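Local atomic coordinates of RagB/SusD domain protein (Flavobacterium johnsoniae, PDB entry 5J90), a protein that binds chitin and, as a SusD homolog from a chitin-utilisation locus, probably helps capture the polysaccharide or its fragments at the outer membrane. Residues S316-G319 and A320-S324; S371-A374 and G375-D379; S487-G490 and G491-G495. All coordinates share one frame; numbering follows the deposited sequence. Where two conformers were deposited one is given.

Contact 1. Residues S316-G319 and A320-S324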
loop_
_atom_site.group_PDB
_atom_site.type_symbol
_atom_site.label_atom_id
_atom_site.label_comp_id
_atom_site.label_asym_id
_atom_site.label_seq_id
_atom_site.Cartn_x
_atom_site.Cartn_y
_atom_site.Cartn_z
ATOM N N SER A 316 -20.990 -16.720 27.240
ATOM C CA SER A 316 -21.587 -15.422 27.568
ATOM C C SER A 316 -22.272 -14.727 26.394
ATOM O O SER A 316 -21.720 -14.644 25.294
ATOM C CB SER A 316 -20.549 -14.473 28.175
ATOM O OG SER A 316 -20.236 -14.819 29.517
ATOM N N GLY A 317 -23.472 -14.210 26.632
ATOM C CA GLY A 317 -24.173 -13.442 25.623
ATOM C C GLY A 317 -23.772 -11.974 25.654
ATOM O O GLY A 317 -23.079 -11.522 26.566
ATOM N N ILE A 318 -24.211 -11.230 24.643
ATOM C CA ILE A 318 -24.014 -9.787 24.622
ATOM C C ILE A 318 -24.976 -9.188 25.644
ATOM O O ILE A 318 -26.129 -9.618 25.754
ATOM C CB ILE A 318 -24.256 -9.196 23.217
ATOM C CG1 ILE A 318 -23.508 -10.010 22.148
ATOM C CG2 ILE A 318 -23.854 -7.725 23.189
ATOM C CD1 ILE A 318 -22.016 -10.181 22.413
ATOM N N GLY A 319 -24.504 -8.198 26.391
ATOM C CA GLY A 319 -25.211 -7.737 27.576
ATOM C C GLY A 319 -26.121 -6.534 27.421
ATOM O O GLY A 319 -26.587 -6.202 26.319
ATOM N N ALA A 320 -26.369 -5.874 28.548
ATOM C CA ALA A 320 -27.355 -4.804 28.625
ATOM C C ALA A 320 -27.123 -3.638 27.667
ATOM O O ALA A 320 -28.069 -2.928 27.324
ATOM C CB ALA A 320 -27.485 -4.297 30.064
ATOM N N VAL A 321 -25.879 -3.433 27.228
ATOM C CA VAL A 321 -25.595 -2.305 26.338
ATOM C C VAL A 321 -26.354 -2.386 25.016
ATOM O O VAL A 321 -26.602 -1.357 24.389
ATOM C CB VAL A 321 -24.078 -2.094 26.061
ATOM C CG1 VAL A 321 -23.342 -1.705 27.346
ATOM C CG2 VAL A 321 -23.457 -3.314 25.400
ATOM N N VAL A 322 -26.730 -3.594 24.595
ATOM C CA VAL A 322 -27.536 -3.735 23.379
ATOM C C VAL A 322 -29.033 -3.863 23.643
ATOM O O VAL A 322 -29.826 -3.864 22.704
ATOM C CB VAL A 322 -27.065 -4.897 22.471
ATOM C CG1 VAL A 322 -25.610 -4.672 22.039
ATOM C CG2 VAL A 322 -27.244 -6.245 23.155
ATOM N N ARG A 323 -29.416 -3.943 24.918
ATOM C CA ARG A 323 -30.835 -4.005 25.271
ATOM C C ARG A 323 -31.343 -2.585 25.476
ATOM O O ARG A 323 -31.662 -2.156 26.588
ATOM C CB ARG A 323 -31.061 -4.919 26.482
ATOM C CG ARG A 323 -30.643 -6.362 26.177
ATOM C CD ARG A 323 -31.140 -7.368 27.215
ATOM N NE ARG A 323 -30.352 -7.374 28.444
ATOM C CZ ARG A 323 -29.276 -8.125 28.642
ATOM N NH1 ARG A 323 -28.820 -8.912 27.676
ATOM N NH2 ARG A 323 -28.649 -8.089 29.812
ATOM N N SER A 324 -31.398 -1.858 24.368
ATOM C CA SER A 324 -31.627 -0.427 24.367
ATOM C C SER A 324 -32.137 -0.001 23.002
ATOM O O SER A 324 -31.822 -0.637 21.982
ATOM C CB SER A 324 -30.302 0.292 24.642
ATOM O OG SER A 324 -30.469 1.693 24.630
HETATM O O HOH W 1 -28.937 -8.989 24.736
#
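The guanidinium group of R323 lies with one face over the peptide link between G319 and A320, whose G319 C and A320 N both sit 3.4 Å from its plane and toward its rim. The overlap is thus an offset one, with R323 NH1 3.6 Å from G319 C. At the periphery of the group, NH1 donates to a water at 2.9 Å, and that water in turn donates to I318 O, so a single solvent molecule ties the arginine to the chain five residues back. NH2 forms a salt bridge with D288, a second restraint on the group. A bend at chi3 (-78°), after an extended chi2, turns the guanidinium back over the link instead of letting it run on.

Beneath the arginine the backbone makes a short 3-10 segment, 320-322, in the loop between helix 283-286 and strand 326-328. G319 O accepts from V322 N at 3.1 Å, the bond fairly straight at 161° although the donor is tilted from the carbonyl plane. R323 N repeats the i to i+3 pattern on A320 O, and R323 then centres an inverse gamma turn.

The apolar half of the turn is built from I318 and V322. I318 CG2 meets both V322 methyls, touching CG2 at 3.7 Å. V322 carries CG2 between its own backbone N and carbonyl carbon (chi1 -60°), which brings that methyl close to G319 O, at 3.2 Å. Both side chains also rest on I255 of helix 255-261.

Contact 2. Residues S371-A374 and G375-D379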
loop_
_atom_site.group_PDB
_atom_site.type_symbol
_atom_site.label_atom_id
_atom_site.label_comp_id
_atom_site.label_asym_id
_atom_site.label_seq_id
_atom_site.Cartn_x
_atom_site.Cartn_y
_atom_site.Cartn_z
ATOM N N SER A 371 -17.830 2.842 38.459
ATOM C CA SER A 371 -16.869 3.570 39.270
ATOM C C SER A 371 -15.511 2.884 39.191
ATOM O O SER A 371 -15.376 1.824 38.576
ATOM C CB SER A 371 -17.350 3.627 40.722
ATOM O OG SER A 371 -17.535 2.320 41.229
ATOM N N GLY A 372 -14.509 3.505 39.808
ATOM C CA GLY A 372 -13.197 2.901 39.933
ATOM C C GLY A 372 -12.195 3.300 38.867
ATOM O O GLY A 372 -11.156 2.663 38.743
ATOM N N ALA A 373 -12.494 4.352 38.115
ATOM C CA ALA A 373 -11.611 4.775 37.027
ATOM C C ALA A 373 -10.194 5.097 37.503
ATOM O O ALA A 373 -9.217 4.695 36.874
ATOM C CB ALA A 373 -12.205 5.968 36.284
ATOM N N ALA A 374 -10.075 5.821 38.612
ATOM C CA ALA A 374 -8.762 6.255 39.077
ATOM C C ALA A 374 -7.814 5.081 39.330
ATOM O O ALA A 374 -6.653 5.111 38.915
ATOM C CB ALA A 374 -8.892 7.122 40.327
ATOM N N GLY A 375 -8.310 4.049 40.006
ATOM C CA GLY A 375 -7.509 2.876 40.307
ATOM C C GLY A 375 -7.164 2.075 39.066
ATOM O O GLY A 375 -6.057 1.548 38.934
ATOM N N TYR A 376 -8.134 1.974 38.162
ATOM C CA TYR A 376 -7.957 1.273 36.892
ATOM C C TYR A 376 -6.881 1.962 36.048
ATOM O O TYR A 376 -5.983 1.308 35.515
ATOM C CB TYR A 376 -9.299 1.259 36.161
ATOM C CG TYR A 376 -9.327 0.576 34.810
ATOM C CD1 TYR A 376 -9.075 1.296 33.643
ATOM C CD2 TYR A 376 -9.648 -0.769 34.694
ATOM C CE1 TYR A 376 -9.126 0.683 32.397
ATOM C CE2 TYR A 376 -9.695 -1.396 33.445
ATOM C CZ TYR A 376 -9.432 -0.656 32.304
ATOM O OH TYR A 376 -9.485 -1.262 31.071
ATOM N N ILE A 377 -6.976 3.284 35.976
ATOM C CA ILE A 377 -6.046 4.116 35.228
ATOM C C ILE A 377 -4.621 4.046 35.787
ATOM O O ILE A 377 -3.647 4.110 35.036
ATOM C CB ILE A 377 -6.550 5.569 35.209
ATOM C CG1 ILE A 377 -7.747 5.693 34.257
ATOM C CG2 ILE A 377 -5.443 6.535 34.830
ATOM C CD1 ILE A 377 -8.508 6.989 34.405
ATOM N N ALA A 378 -4.499 3.883 37.103
ATOM C CA ALA A 378 -3.180 3.863 37.732
ATOM C C ALA A 378 -2.531 2.476 37.784
ATOM O O ALA A 378 -1.366 2.351 38.161
ATOM C CB ALA A 378 -3.257 4.464 39.135
ATOM N N ASP A 379 -3.266 1.438 37.394
ATOM C CA ASP A 379 -2.771 0.071 37.530
ATOM C C ASP A 379 -1.703 -0.275 36.493
ATOM O O ASP A 379 -1.967 -0.258 35.289
ATOM C CB ASP A 379 -3.923 -0.931 37.465
ATOM C CG ASP A 379 -3.474 -2.344 37.777
ATOM O OD1 ASP A 379 -2.712 -2.918 36.975
ATOM O OD2 ASP A 379 -3.883 -2.882 38.831
#
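Backbone bonds join G372, A373 and A374 to Y376, I377 and A378 in three successive i to i+4 steps. The tightest is I377 N to A373 O, at 2.8 Å; it is nearly straight at the hydrogen (164°). Y376 N reaches G372 O at 3.2 Å in much the same manner. The third, A378 N to A374 O at 3.1 Å, is clearly more bent, with an angle of 137° at the hydrogen, and so departs from the geometry of the first two.

Van der Waals contacts follow the same spacing. I377 lays its longer branch along the A373 carbonyl, CG1 coming to 3.2 Å from A373 O, while CD1 goes on to make an apolar contact with A373 CB at 4.3 Å. I377 also touches E358 and I361 of helix 353-368. Y376 contributes its CB, equally close to G372 O and A373 O. Because its CG stands opposite the backbone N (chi1 180°), the ring leaves this turn and packs on I361 and F365 of the same longer helix.

Among polar side-chain contacts, Y376 OH is hydrogen-bonded to Q423, with weaker bonds to D280 and R282, and D379 forms a salt bridge with K382.

Together these features make helix 373-378 a short surface helix, begun by a glycine with positive phi at its N-cap, G372, and lying against helix 353-368.

Contact 3. Residues S487-G490 and G491-G495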
loop_
_atom_site.group_PDB
_atom_site.type_symbol
_atom_site.label_atom_id
_atom_site.label_comp_id
_atom_site.label_asym_id
_atom_site.label_seq_id
_atom_site.Cartn_x
_atom_site.Cartn_y
_atom_site.Cartn_z
ATOM N N SER A 487 -9.692 -1.639 -11.210
ATOM C CA SER A 487 -8.578 -0.801 -11.634
ATOM C C SER A 487 -8.104 0.066 -10.476
ATOM O O SER A 487 -6.905 0.148 -10.203
ATOM C CB SER A 487 -8.962 0.075 -12.830
ATOM O OG SER A 487 -9.275 -0.719 -13.967
ATOM N N LYS A 488 -9.045 0.695 -9.776
ATOM C CA LYS A 488 -8.696 1.642 -8.725
ATOM C C LYS A 488 -8.270 0.957 -7.419
ATOM O O LYS A 488 -7.742 1.609 -6.512
ATOM C CB LYS A 488 -9.826 2.664 -8.538
ATOM C CG LYS A 488 -9.884 3.638 -9.728
ATOM C CD LYS A 488 -11.175 4.432 -9.833
ATOM C CE LYS A 488 -11.281 5.078 -11.214
ATOM N NZ LYS A 488 -12.359 6.114 -11.281
ATOM N N LEU A 489 -8.455 -0.358 -7.356
ATOM C CA LEU A 489 -7.988 -1.187 -6.244
ATOM C C LEU A 489 -6.504 -1.554 -6.387
ATOM O O LEU A 489 -5.814 -1.766 -5.389
ATOM C CB LEU A 489 -8.832 -2.462 -6.141
ATOM C CG LEU A 489 -8.547 -3.415 -4.979
ATOM C CD1 LEU A 489 -8.965 -2.764 -3.668
ATOM C CD2 LEU A 489 -9.294 -4.736 -5.188
ATOM N N GLY A 490 -6.017 -1.656 -7.626
ATOM C CA GLY A 490 -4.593 -1.872 -7.871
ATOM C C GLY A 490 -4.083 -3.292 -7.717
ATOM O O GLY A 490 -2.875 -3.534 -7.810
ATOM N N GLY A 491 -4.989 -4.238 -7.476
ATOM C CA GLY A 491 -4.606 -5.620 -7.267
ATOM C C GLY A 491 -5.830 -6.505 -7.269
ATOM O O GLY A 491 -6.927 -6.036 -7.563
ATOM N N PRO A 492 -5.655 -7.789 -6.941
ATOM C CA PRO A 492 -6.754 -8.762 -6.986
ATOM C C PRO A 492 -7.937 -8.387 -6.095
ATOM O O PRO A 492 -7.773 -7.915 -4.967
ATOM C CB PRO A 492 -6.094 -10.060 -6.498
ATOM C CG PRO A 492 -4.647 -9.895 -6.871
ATOM C CD PRO A 492 -4.357 -8.429 -6.658
ATOM N N ASP A 493 -9.136 -8.624 -6.605
ATOM C CA ASP A 493 -10.358 -8.285 -5.884
ATOM C C ASP A 493 -10.705 -9.404 -4.906
ATOM O O ASP A 493 -11.602 -10.221 -5.151
ATOM C CB ASP A 493 -11.491 -8.054 -6.887
ATOM C CG ASP A 493 -12.827 -7.728 -6.228
ATOM O OD1 ASP A 493 -12.868 -7.241 -5.073
ATOM O OD2 ASP A 493 -13.859 -7.962 -6.895
ATOM N N ASN A 494 -9.961 -9.455 -3.806
ATOM C CA ASN A 494 -10.217 -10.418 -2.743
ATOM C C ASN A 494 -9.955 -9.761 -1.389
ATOM O O ASN A 494 -9.615 -8.583 -1.327
ATOM C CB ASN A 494 -9.404 -11.708 -2.938
ATOM C CG ASN A 494 -7.910 -11.488 -2.866
ATOM O OD1 ASN A 494 -7.411 -10.748 -2.025
ATOM N ND2 ASN A 494 -7.180 -12.151 -3.755
ATOM N N GLY A 495 -10.095 -10.527 -0.314
ATOM C CA GLY A 495 -10.053 -9.964 1.024
ATOM C C GLY A 495 -8.673 -9.678 1.578
ATOM O O GLY A 495 -8.563 -9.075 2.652
#
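P492 O accepts a hydrogen bond from the T497 hydroxyl and a weak one from N494 N (2.9 Å) across the inverse gamma turn centred on D493, and the L489 methyl CD2 packs against it at 3.5 Å. The methyl also lies 3.6 Å from G491 O, so it sits close to two successive carbonyl oxygens. L489 reaches them by extending away from its backbone N, with CG opposite it at chi1 -176°. Further along, CD2 packs on D493 CA at 3.8 Å. The D493 carboxylate has its partners beyond this turn: OD1 takes both a salt bridge from R467 and a hydrogen bond from F470 N.

Between the two sides the chain leaves its helix at G490, where phi becomes positive (80°), and G491 is almost fully extended. It carries the chain on to P492 and D493, whose backbone passes by the end of the leucine.

The second subunit also bonds to this region: its E462, N504 and R498 meet S487 OG, K488 O and G490 O. The turn follows the C-terminal end of helix 479-489, and L489 also touches P136, just after helix 113-134, and R467, ahead of helix 472-477.

The three contacts follow one another along the chain, each a local turn or short helix, and none shares a helix or strand with another. Contacts 1 and 2 are the nearer pair, with centres about 24 Å apart and nearest atoms about 13 Å apart; both look onto the chain around residues 280-288, contact 1 through D288 and contact 2 through weak bonds of Y376 to D280 and R282. Contact 3 lies on the opposite side of the chain's centre from both, about 37 Å from contact 1 and 45 Å from contact 2 between centres. Its turn alone of the three meets the second subunit, so contact 3 lies at the interface between the two copies of this assembly.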